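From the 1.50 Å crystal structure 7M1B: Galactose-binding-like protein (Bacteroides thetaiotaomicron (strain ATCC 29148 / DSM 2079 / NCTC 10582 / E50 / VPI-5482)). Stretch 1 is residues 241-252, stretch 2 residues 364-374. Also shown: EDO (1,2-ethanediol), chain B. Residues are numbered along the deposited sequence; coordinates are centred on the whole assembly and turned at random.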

# COMPACT_ATOMS: atom_id res chain seq x y z
N TRP A 241 -5.87 0.07 -25.33
CA TRP A 241 -5.32 1.41 -25.66
C TRP A 241 -5.58 2.40 -24.51
O TRP A 241 -5.39 3.64 -24.64
CB TRP A 241 -5.90 1.95 -27.01
CG TRP A 241 -4.82 1.89 -28.08
CD1 TRP A 241 -4.18 2.97 -28.65
CD2 TRP A 241 -4.23 0.72 -28.68
NE1 TRP A 241 -3.26 2.51 -29.54
CE2 TRP A 241 -3.24 1.16 -29.55
CE3 TRP A 241 -4.39 -0.67 -28.47
CZ2 TRP A 241 -2.48 0.29 -30.33
CZ3 TRP A 241 -3.60 -1.55 -29.20
CH2 TRP A 241 -2.64 -1.06 -30.10
N ASN A 242 -6.03 1.92 -23.33
CA ASN A 242 -6.35 2.87 -22.26
C ASN A 242 -5.09 3.34 -21.51
O ASN A 242 -4.08 2.63 -21.45
CB ASN A 242 -7.14 2.09 -21.21
CG ASN A 242 -7.75 3.01 -20.16
OD1 ASN A 242 -8.37 4.01 -20.50
ND2 ASN A 242 -7.41 2.84 -18.89
N TYR A 243 -5.14 4.60 -21.04
CA TYR A 243 -4.02 5.02 -20.20
C TYR A 243 -4.42 6.35 -19.55
O TYR A 243 -5.40 6.96 -19.92
CB TYR A 243 -2.79 5.39 -21.09
CG TYR A 243 -3.10 6.25 -22.30
CD1 TYR A 243 -3.28 7.66 -22.20
CD2 TYR A 243 -3.16 5.70 -23.57
CE1 TYR A 243 -3.60 8.45 -23.31
CE2 TYR A 243 -3.48 6.45 -24.68
CZ TYR A 243 -3.61 7.84 -24.57
OH TYR A 243 -3.95 8.51 -25.69
N ALA A 244 -3.68 6.71 -18.49
CA ALA A 244 -3.55 8.12 -18.09
C ALA A 244 -2.10 8.51 -18.42
O ALA A 244 -1.14 7.77 -18.11
CB ALA A 244 -3.80 8.32 -16.60
N HIS A 245 -1.91 9.68 -19.03
CA HIS A 245 -0.62 10.01 -19.67
C HIS A 245 -0.20 11.40 -19.22
O HIS A 245 -1.02 12.32 -19.24
CB HIS A 245 -0.86 10.07 -21.20
CG HIS A 245 0.40 10.01 -22.02
ND1 HIS A 245 1.40 10.99 -21.98
CD2 HIS A 245 0.78 9.13 -22.97
CE1 HIS A 245 2.36 10.63 -22.84
NE2 HIS A 245 1.96 9.54 -23.51
N GLY A 246 1.05 11.43 -18.64
CA GLY A 246 1.60 12.74 -18.28
C GLY A 246 2.32 13.49 -19.39
O GLY A 246 2.10 13.25 -20.57
N TYR A 247 3.01 14.55 -18.96
CA TYR A 247 3.85 15.37 -19.83
C TYR A 247 5.31 15.11 -19.56
O TYR A 247 5.64 14.80 -18.47
CB TYR A 247 3.47 16.84 -19.66
CG TYR A 247 2.01 17.15 -19.94
CD1 TYR A 247 1.61 17.46 -21.24
CD2 TYR A 247 1.00 16.92 -18.98
CE1 TYR A 247 0.28 17.71 -21.55
CE2 TYR A 247 -0.34 17.17 -19.26
CZ TYR A 247 -0.70 17.47 -20.56
OH TYR A 247 -2.02 17.66 -20.81
N ASP A 248 6.17 15.42 -20.55
CA ASP A 248 7.59 15.28 -20.36
C ASP A 248 8.10 16.26 -19.33
O ASP A 248 7.78 17.47 -19.35
CB ASP A 248 8.25 15.62 -21.69
CG ASP A 248 8.17 14.57 -22.74
OD1 ASP A 248 8.03 13.38 -22.44
OD2 ASP A 248 8.52 14.94 -23.84
N PHE A 249 9.08 15.77 -18.58
CA PHE A 249 9.79 16.64 -17.65
C PHE A 249 11.23 16.16 -17.60
O PHE A 249 11.53 15.05 -18.02
CB PHE A 249 9.12 16.70 -16.27
CG PHE A 249 8.99 15.37 -15.56
CD1 PHE A 249 10.02 14.91 -14.73
CD2 PHE A 249 7.83 14.61 -15.62
CE1 PHE A 249 9.94 13.69 -14.08
CE2 PHE A 249 7.76 13.37 -15.01
CZ PHE A 249 8.80 12.93 -14.18
N ASN A 250 12.08 16.95 -16.95
CA ASN A 250 13.48 16.58 -16.86
C ASN A 250 13.65 15.64 -15.66
O ASN A 250 13.16 15.98 -14.61
CB ASN A 250 14.37 17.83 -16.78
CG ASN A 250 15.82 17.44 -16.71
OD1 ASN A 250 16.23 16.83 -15.73
ND2 ASN A 250 16.60 17.83 -17.73
N PRO A 251 14.28 14.43 -15.78
CA PRO A 251 14.37 13.45 -14.67
C PRO A 251 15.08 13.98 -13.43
O PRO A 251 14.94 13.40 -12.37
CB PRO A 251 15.25 12.34 -15.24
CG PRO A 251 14.83 12.36 -16.69
CD PRO A 251 14.84 13.87 -17.03
N SER A 252 15.78 15.13 -13.57
CA SER A 252 16.38 15.81 -12.41
C SER A 252 15.29 16.21 -11.39
O SER A 252 15.56 16.35 -10.20
CB SER A 252 17.07 17.13 -12.80
OG SER A 252 18.03 16.90 -13.85
N ASP A 364 12.53 3.31 -18.09
CA ASP A 364 13.50 3.81 -19.11
C ASP A 364 14.28 5.03 -18.61
O ASP A 364 15.15 5.52 -19.37
CB ASP A 364 12.81 4.03 -20.48
CG ASP A 364 11.84 5.21 -20.51
OD1 ASP A 364 11.69 5.93 -19.49
OD2 ASP A 364 11.15 5.35 -21.58
N GLY A 365 14.00 5.47 -17.37
CA GLY A 365 14.66 6.63 -16.78
C GLY A 365 14.23 7.99 -17.30
O GLY A 365 14.63 8.98 -16.72
N ALA A 366 13.35 8.06 -18.33
CA ALA A 366 12.87 9.34 -18.82
C ALA A 366 11.86 9.97 -17.86
O ALA A 366 11.13 9.23 -17.16
CB ALA A 366 12.17 9.14 -20.17
N GLY A 367 11.74 11.31 -17.93
CA GLY A 367 10.81 12.06 -17.10
C GLY A 367 9.45 12.00 -17.79
O GLY A 367 9.04 12.97 -18.37
N LEU A 368 8.74 10.88 -17.53
CA LEU A 368 7.39 10.76 -18.13
C LEU A 368 6.66 9.67 -17.34
O LEU A 368 7.23 8.62 -17.09
CB LEU A 368 7.46 10.36 -19.60
CG LEU A 368 6.09 10.21 -20.27
CD1 LEU A 368 5.37 11.56 -20.34
CD2 LEU A 368 6.20 9.58 -21.66
N VAL A 369 5.41 9.93 -16.94
CA VAL A 369 4.61 8.92 -16.24
C VAL A 369 3.42 8.58 -17.12
O VAL A 369 2.65 9.48 -17.35
CB VAL A 369 4.19 9.52 -14.87
CG1 VAL A 369 3.31 8.50 -14.13
CG2 VAL A 369 5.46 9.74 -14.00
N VAL A 370 3.21 7.26 -17.35
CA VAL A 370 2.05 6.86 -18.17
C VAL A 370 1.67 5.49 -17.59
O VAL A 370 2.56 4.65 -17.38
CB VAL A 370 2.38 6.65 -19.66
CG1 VAL A 370 1.09 6.25 -20.41
CG2 VAL A 370 2.89 7.95 -20.29
N MET A 371 0.41 5.32 -17.20
CA MET A 371 -0.02 4.00 -16.69
C MET A 371 -1.37 3.61 -17.27
O MET A 371 -2.03 4.43 -17.84
CB MET A 371 -0.09 4.06 -15.17
CG MET A 371 1.37 4.01 -14.56
SD MET A 371 2.60 2.61 -15.04
CE MET A 371 1.88 1.34 -14.00
N GLN A 372 -1.82 2.34 -17.02
CA GLN A 372 -3.05 1.90 -17.70
C GLN A 372 -4.18 1.77 -16.67
O GLN A 372 -5.34 2.03 -16.99
CB GLN A 372 -2.85 0.49 -18.33
CG GLN A 372 -4.02 -0.03 -19.15
CD GLN A 372 -3.61 -1.40 -19.64
OE1 GLN A 372 -3.77 -2.42 -18.93
NE2 GLN A 372 -3.14 -1.48 -20.87
N GLN A 373 -3.88 1.28 -15.46
CA GLN A 373 -5.00 0.89 -14.55
C GLN A 373 -4.48 0.69 -13.14
O GLN A 373 -3.35 0.18 -12.99
CB GLN A 373 -5.69 -0.40 -15.06
CG GLN A 373 -7.07 -0.61 -14.44
CD GLN A 373 -8.27 0.13 -15.06
OE1 GLN A 373 -9.35 0.07 -14.50
NE2 GLN A 373 -8.05 1.07 -15.97
N LEU A 374 -5.32 1.01 -12.11
CA LEU A 374 -4.95 0.73 -10.70
C LEU A 374 -6.21 0.23 -9.99
O LEU A 374 -7.27 0.90 -10.14
CB LEU A 374 -4.57 2.02 -9.99
CG LEU A 374 -3.29 2.68 -10.45
CD1 LEU A 374 -3.13 4.01 -9.71
CD2 LEU A 374 -2.12 1.73 -10.13
C1 EDO B . -0.73 7.89 -27.38
O1 EDO B . -0.27 6.68 -27.95
C2 EDO B . -0.02 8.15 -26.09
O2 EDO B . 1.39 7.77 -26.01
O HOH W 1 -2.71 0.71 -22.84
O HOH W 2 4.79 12.81 -16.73
O HOH W 3 10.99 12.77 -20.96
O HOH W 4 13.11 12.67 -20.04

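The two stretches, far apart in sequence, run antiparallel and bury 692 Å² between them, so G365 to Q373 meet P251 to N242 in reverse order. At the start of stretch 2, D364 stays out of reach of stretch 1; its OD1 accepts a hydrogen bond from A366 N (2.9 Å). G365 turns the chain with a positive phi of 74°, a conformation that favours glycine, and its O lies 3.4 Å from P251 CG, where the proline ring rests against the backbone. G367 has more of its area covered by stretch 1 than any other residue of stretch 2: its O accepts a hydrogen bond from F249 N (2.8 Å), and its CA approaches F249 O at 3.2 Å in a CA-H...O contact. A CB here would point toward stretch 1 and fall 1.9 Å from F249 O, a clash, so the close approach depends on glycine. The F249 ring lies over G367, its centroid 3.6 Å from G367 CA, a CH-pi contact over the ring face. A water oxygen lies 2.9 Å from G367 N, which donates to it, and the water donates weakly to F249 O (3.5 Å).

L368 sends its CD1 along the opposing backbone, 3.6 Å from Y247 C and 3.7 Å from G246 O, and within 4.0 Å of H245 CE1. V369 O accepts a hydrogen bond from G246 N (2.8 Å), while a water, 3.0 Å from V369 N and 2.8 Å from Y247 O, bridges the backbones where they do not bond directly. V369 CG2 reaches the edge of the F249 ring, 4.4 Å from CE2.

Regular pairing follows. V370 faces H245 in a non-hydrogen-bonded pair, their side chains on the same face of the sheet; V370 CG2 sits 3.5 Å from the centroid of the imidazole, almost on the ring normal. H245 ND1 donates to G246 O (2.8 Å), and H245 NE2 makes a weak hydrogen bond to O2 of the ethanediol (3.1 Å). V370 CG1 also packs against Y243 CB (4.0 Å). M371 and A244 exchange both backbone hydrogen bonds, A244 N to M371 O (2.9 Å) and M371 N to A244 O (3.0 Å), and place their side chains on the other face.

Beyond this pair the direct bond comes from a side chain: N242 ND2 donates weakly to Q372 O (2.9 Å), while a water links Q372 NE2 (3.0 Å) to N242 O (2.7 Å). Q373 NE2 also donates to Q372 O (3.1 Å), so two amides converge on one carbonyl.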